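PDB 4ZWN: monoglyceride lipase from Saccharomyces cerevisiae, which hydrolyses monoacylglycerols to free fatty acids and glycerol, preferring monounsaturated substrates, and also takes part in breaking down fatty acid ethyl esters. Local coordinates for residues L191-S196 with S232-H237. The protein carries 2 engineered substitutions. Residues are numbered along the deposited sequence; the frame is centred on the assembly and turned at random.
Sequences LLAKFS and SFRQIH. Engineered in segment 191-196: Ser-196 (natural residue Leu).
In the cap region of this α/β hydrolase, Ala-193, on the loop leaving helix 185-191, fits its methyl against the first turn of helix 233-248. The fit is close: Ala-193 CB lies 3.5 Å from His-237 CB and equally near the backbone Phe-233 O, one helical turn earlier. No hydrogen bond joins the two segments, so van der Waals contact carries the pairing.

Phe-233 supplies the aromatic part. Its CG stands anti to the carbonyl carbon (chi1 -78°), which brings CD2 to 3.2 Å from Ser-196 O, while CE2 meets Leu-192 CB at 4.0 Å. Leu-192 O approaches the ring at its edge, and also accepts from Ser-196 N at 2.9 Å, closing a turn between them. Ala-189, Val-199 and Ile-201 also touch the Phe-233 side chain; an alanine here would probably open a gap between them and leave Leu-192 CB without its aromatic partner.

Both segments belong to the insertion between strands 165-169 and 264-269 of the main sheet, the usual place of the cap in monoacylglycerol lipases. Ser-232 N-caps the later helix, its OG accepting from Gln-235 N at 3.0 Å with an N-H...O angle of 162°.

Arg-234 bends at chi2 and chi3, folding its guanidinium back so that Ala-193 CB lies over one face, offset toward its rim. NH2 stops 3.6 Å from Lys-194 N, whereas NH1 forms with Asp-238 a salt bridge that probably offsets the like charge of nearby Lys-194, whose NZ is 5.8 Å from Arg-234 NH2.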
ATOM      1  N   LEU A 191       5.857 -22.024  -2.587  1.00 36.79           N
ATOM      2  CA  LEU A 191       5.869 -23.473  -2.421  1.00 41.87           C
ATOM      3  C   LEU A 191       7.221 -23.986  -1.933  1.00 40.88           C
ATOM      4  O   LEU A 191       7.291 -24.986  -1.217  1.00 42.47           O
ATOM      5  CB  LEU A 191       5.502 -24.159  -3.738  1.00 41.17           C
ATOM      6  CG  LEU A 191       4.062 -24.640  -3.934  1.00 45.02           C
ATOM      7  CD1 LEU A 191       3.051 -23.620  -3.444  1.00 42.85           C
ATOM      8  CD2 LEU A 191       3.830 -24.955  -5.402  1.00 44.72           C
ATOM      9  N   LEU A 192       8.289 -23.293  -2.322  1.00 36.16           N
ATOM     10  CA  LEU A 192       9.652 -23.707  -1.975  1.00 41.37           C
ATOM     11  C   LEU A 192      10.265 -22.862  -0.863  1.00 40.98           C
ATOM     12  O   LEU A 192      11.438 -23.025  -0.535  1.00 33.82           O
ATOM     13  CB  LEU A 192      10.558 -23.649  -3.209  1.00 33.68           C
ATOM     14  CG  LEU A 192      10.258 -24.616  -4.354  1.00 32.53           C
ATOM     15  CD1 LEU A 192      11.268 -24.463  -5.483  1.00 43.00           C
ATOM     16  CD2 LEU A 192      10.237 -26.041  -3.848  1.00 32.86           C
ATOM     17  N   ALA A 193       9.465 -21.972  -0.282  1.00 34.65           N
ATOM     18  CA  ALA A 193       9.954 -21.018   0.713  1.00 37.30           C
ATOM     19  C   ALA A 193      10.556 -21.692   1.946  1.00 39.47           C
ATOM     20  O   ALA A 193      11.706 -21.436   2.283  1.00 42.13           O
ATOM     21  CB  ALA A 193       8.839 -20.087   1.127  1.00 37.32           C
ATOM     22  N   LYS A 194       9.778 -22.535   2.621  1.00 40.22           N
ATOM     23  CA  LYS A 194      10.249 -23.248   3.810  1.00 48.71           C
ATOM     24  C   LYS A 194      11.633 -23.878   3.592  1.00 51.37           C
ATOM     25  O   LYS A 194      12.550 -23.652   4.383  1.00 51.62           O
ATOM     26  CB  LYS A 194       9.233 -24.319   4.219  1.00 52.07           C
ATOM     27  CG  LYS A 194       8.544 -24.061   5.556  1.00 60.80           C
ATOM     28  CD  LYS A 194       9.424 -24.457   6.738  1.00 61.73           C
ATOM     29  CE  LYS A 194       8.645 -24.383   8.041  1.00 63.16           C
ATOM     30  NZ  LYS A 194       7.280 -24.957   7.871  1.00 66.22           N
ATOM     31  N   PHE A 195      11.774 -24.644   2.511  1.00 47.99           N
ATOM     32  CA  PHE A 195      13.030 -25.317   2.150  1.00 51.45           C
ATOM     33  C   PHE A 195      14.155 -24.321   1.837  1.00 43.29           C
ATOM     34  O   PHE A 195      15.267 -24.442   2.354  1.00 49.63           O
ATOM     35  CB  PHE A 195      12.789 -26.237   0.936  1.00 55.69           C
ATOM     36  CG  PHE A 195      13.873 -27.275   0.690  1.00 65.31           C
ATOM     37  CD1 PHE A 195      13.601 -28.624   0.870  1.00 65.36           C
ATOM     38  CD2 PHE A 195      15.138 -26.913   0.238  1.00 65.17           C
ATOM     39  CE1 PHE A 195      14.571 -29.589   0.627  1.00 75.05           C
ATOM     40  CE2 PHE A 195      16.114 -27.873  -0.001  1.00 63.05           C
ATOM     41  CZ  PHE A 195      15.830 -29.210   0.193  1.00 70.54           C
ATOM     42  N   SER A 196      13.859 -23.358   0.965  1.00 41.67           N
ATOM     43  CA  SER A 196      14.854 -22.407   0.469  1.00 36.67           C
ATOM     44  C   SER A 196      14.403 -20.953   0.647  1.00 41.49           C
ATOM     45  O   SER A 196      14.057 -20.281  -0.328  1.00 43.92           O
ATOM     46  CB  SER A 196      15.139 -22.670  -1.011  1.00 36.09           C
ATOM     47  OG  SER A 196      15.229 -24.058  -1.285  1.00 49.62           O
ATOM     48  N   SER A 232      12.864 -12.246  -1.729  1.00 29.46           N
ATOM     49  CA  SER A 232      13.218 -13.563  -1.212  1.00 35.02           C
ATOM     50  C   SER A 232      11.995 -14.470  -1.183  1.00 35.80           C
ATOM     51  O   SER A 232      10.868 -13.987  -1.109  1.00 36.66           O
ATOM     52  CB  SER A 232      13.816 -13.456   0.189  1.00 33.39           C
ATOM     53  OG  SER A 232      12.813 -13.151   1.142  1.00 34.76           O
ATOM     54  N   PHE A 233      12.220 -15.779  -1.239  1.00 38.02           N
ATOM     55  CA  PHE A 233      11.126 -16.742  -1.167  1.00 34.71           C
ATOM     56  C   PHE A 233      10.339 -16.563   0.129  1.00 33.48           C
ATOM     57  O   PHE A 233       9.115 -16.691   0.142  1.00 30.11           O
ATOM     58  CB  PHE A 233      11.647 -18.180  -1.273  1.00 35.72           C
ATOM     59  CG  PHE A 233      11.988 -18.607  -2.675  1.00 38.87           C
ATOM     60  CD1 PHE A 233      11.991 -17.692  -3.714  1.00 34.32           C
ATOM     61  CD2 PHE A 233      12.292 -19.931  -2.956  1.00 35.76           C
ATOM     62  CE1 PHE A 233      12.303 -18.084  -5.002  1.00 34.74           C
ATOM     63  CE2 PHE A 233      12.600 -20.330  -4.242  1.00 34.25           C
ATOM     64  CZ  PHE A 233      12.604 -19.405  -5.267  1.00 27.85           C
ATOM     65  N   ARG A 234      11.046 -16.259   1.214  1.00 30.51           N
ATOM     66  CA  ARG A 234      10.408 -16.067   2.511  1.00 36.84           C
ATOM     67  C   ARG A 234       9.485 -14.856   2.461  1.00 34.12           C
ATOM     68  O   ARG A 234       8.339 -14.927   2.902  1.00 32.46           O
ATOM     69  CB  ARG A 234      11.461 -15.913   3.617  1.00 24.85           C
ATOM     70  CG  ARG A 234      10.915 -15.674   5.030  1.00 29.25           C
ATOM     71  CD  ARG A 234       9.644 -16.467   5.338  1.00 33.59           C
ATOM     72  NE  ARG A 234       9.822 -17.915   5.298  1.00 37.00           N
ATOM     73  CZ  ARG A 234       8.815 -18.782   5.240  1.00 44.51           C
ATOM     74  NH1 ARG A 234       7.562 -18.343   5.207  1.00 42.35           N
ATOM     75  NH2 ARG A 234       9.054 -20.085   5.209  1.00 47.59           N
ATOM     76  N   GLN A 235       9.986 -13.754   1.913  1.00 34.63           N
ATOM     77  CA  GLN A 235       9.191 -12.543   1.756  1.00 30.39           C
ATOM     78  C   GLN A 235       7.955 -12.803   0.902  1.00 38.66           C
ATOM     79  O   GLN A 235       6.833 -12.473   1.294  1.00 37.59           O
ATOM     80  CB  GLN A 235      10.026 -11.426   1.130  1.00 33.52           C
ATOM     81  CG  GLN A 235       9.230 -10.168   0.820  1.00 35.05           C
ATOM     82  CD  GLN A 235       9.972  -9.206  -0.090  1.00 34.33           C
ATOM     83  OE1 GLN A 235      10.695  -9.622  -0.991  1.00 36.16           O
ATOM     84  NE2 GLN A 235       9.793  -7.911   0.142  1.00 34.13           N
ATOM     85  N   ILE A 236       8.176 -13.402  -0.265  1.00 32.51           N
ATOM     86  CA  ILE A 236       7.106 -13.656  -1.221  1.00 32.54           C
ATOM     87  C   ILE A 236       6.030 -14.582  -0.649  1.00 38.99           C
ATOM     88  O   ILE A 236       4.837 -14.297  -0.758  1.00 36.63           O
ATOM     89  CB  ILE A 236       7.668 -14.250  -2.524  1.00 32.18           C
ATOM     90  CG1 ILE A 236       8.622 -13.250  -3.178  1.00 32.98           C
ATOM     91  CG2 ILE A 236       6.543 -14.608  -3.481  1.00 30.47           C
ATOM     92  CD1 ILE A 236       9.407 -13.815  -4.333  1.00 28.82           C
ATOM     93  N   HIS A 237       6.456 -15.679  -0.032  1.00 32.50           N
ATOM     94  CA  HIS A 237       5.531 -16.614   0.600  1.00 33.03           C
ATOM     95  C   HIS A 237       4.645 -15.918   1.620  1.00 35.24           C
ATOM     96  O   HIS A 237       3.441 -16.167   1.692  1.00 30.09           O
ATOM     97  CB  HIS A 237       6.298 -17.747   1.281  1.00 31.59           C
ATOM     98  CG  HIS A 237       5.437 -18.659   2.103  1.00 33.18           C
ATOM     99  ND1 HIS A 237       5.070 -18.368   3.401  1.00 29.63           N
ATOM    100  CD2 HIS A 237       4.884 -19.861   1.817  1.00 27.57           C
ATOM    101  CE1 HIS A 237       4.322 -19.349   3.874  1.00 30.81           C
ATOM    102  NE2 HIS A 237       4.194 -20.268   2.932  1.00 30.26           N
TER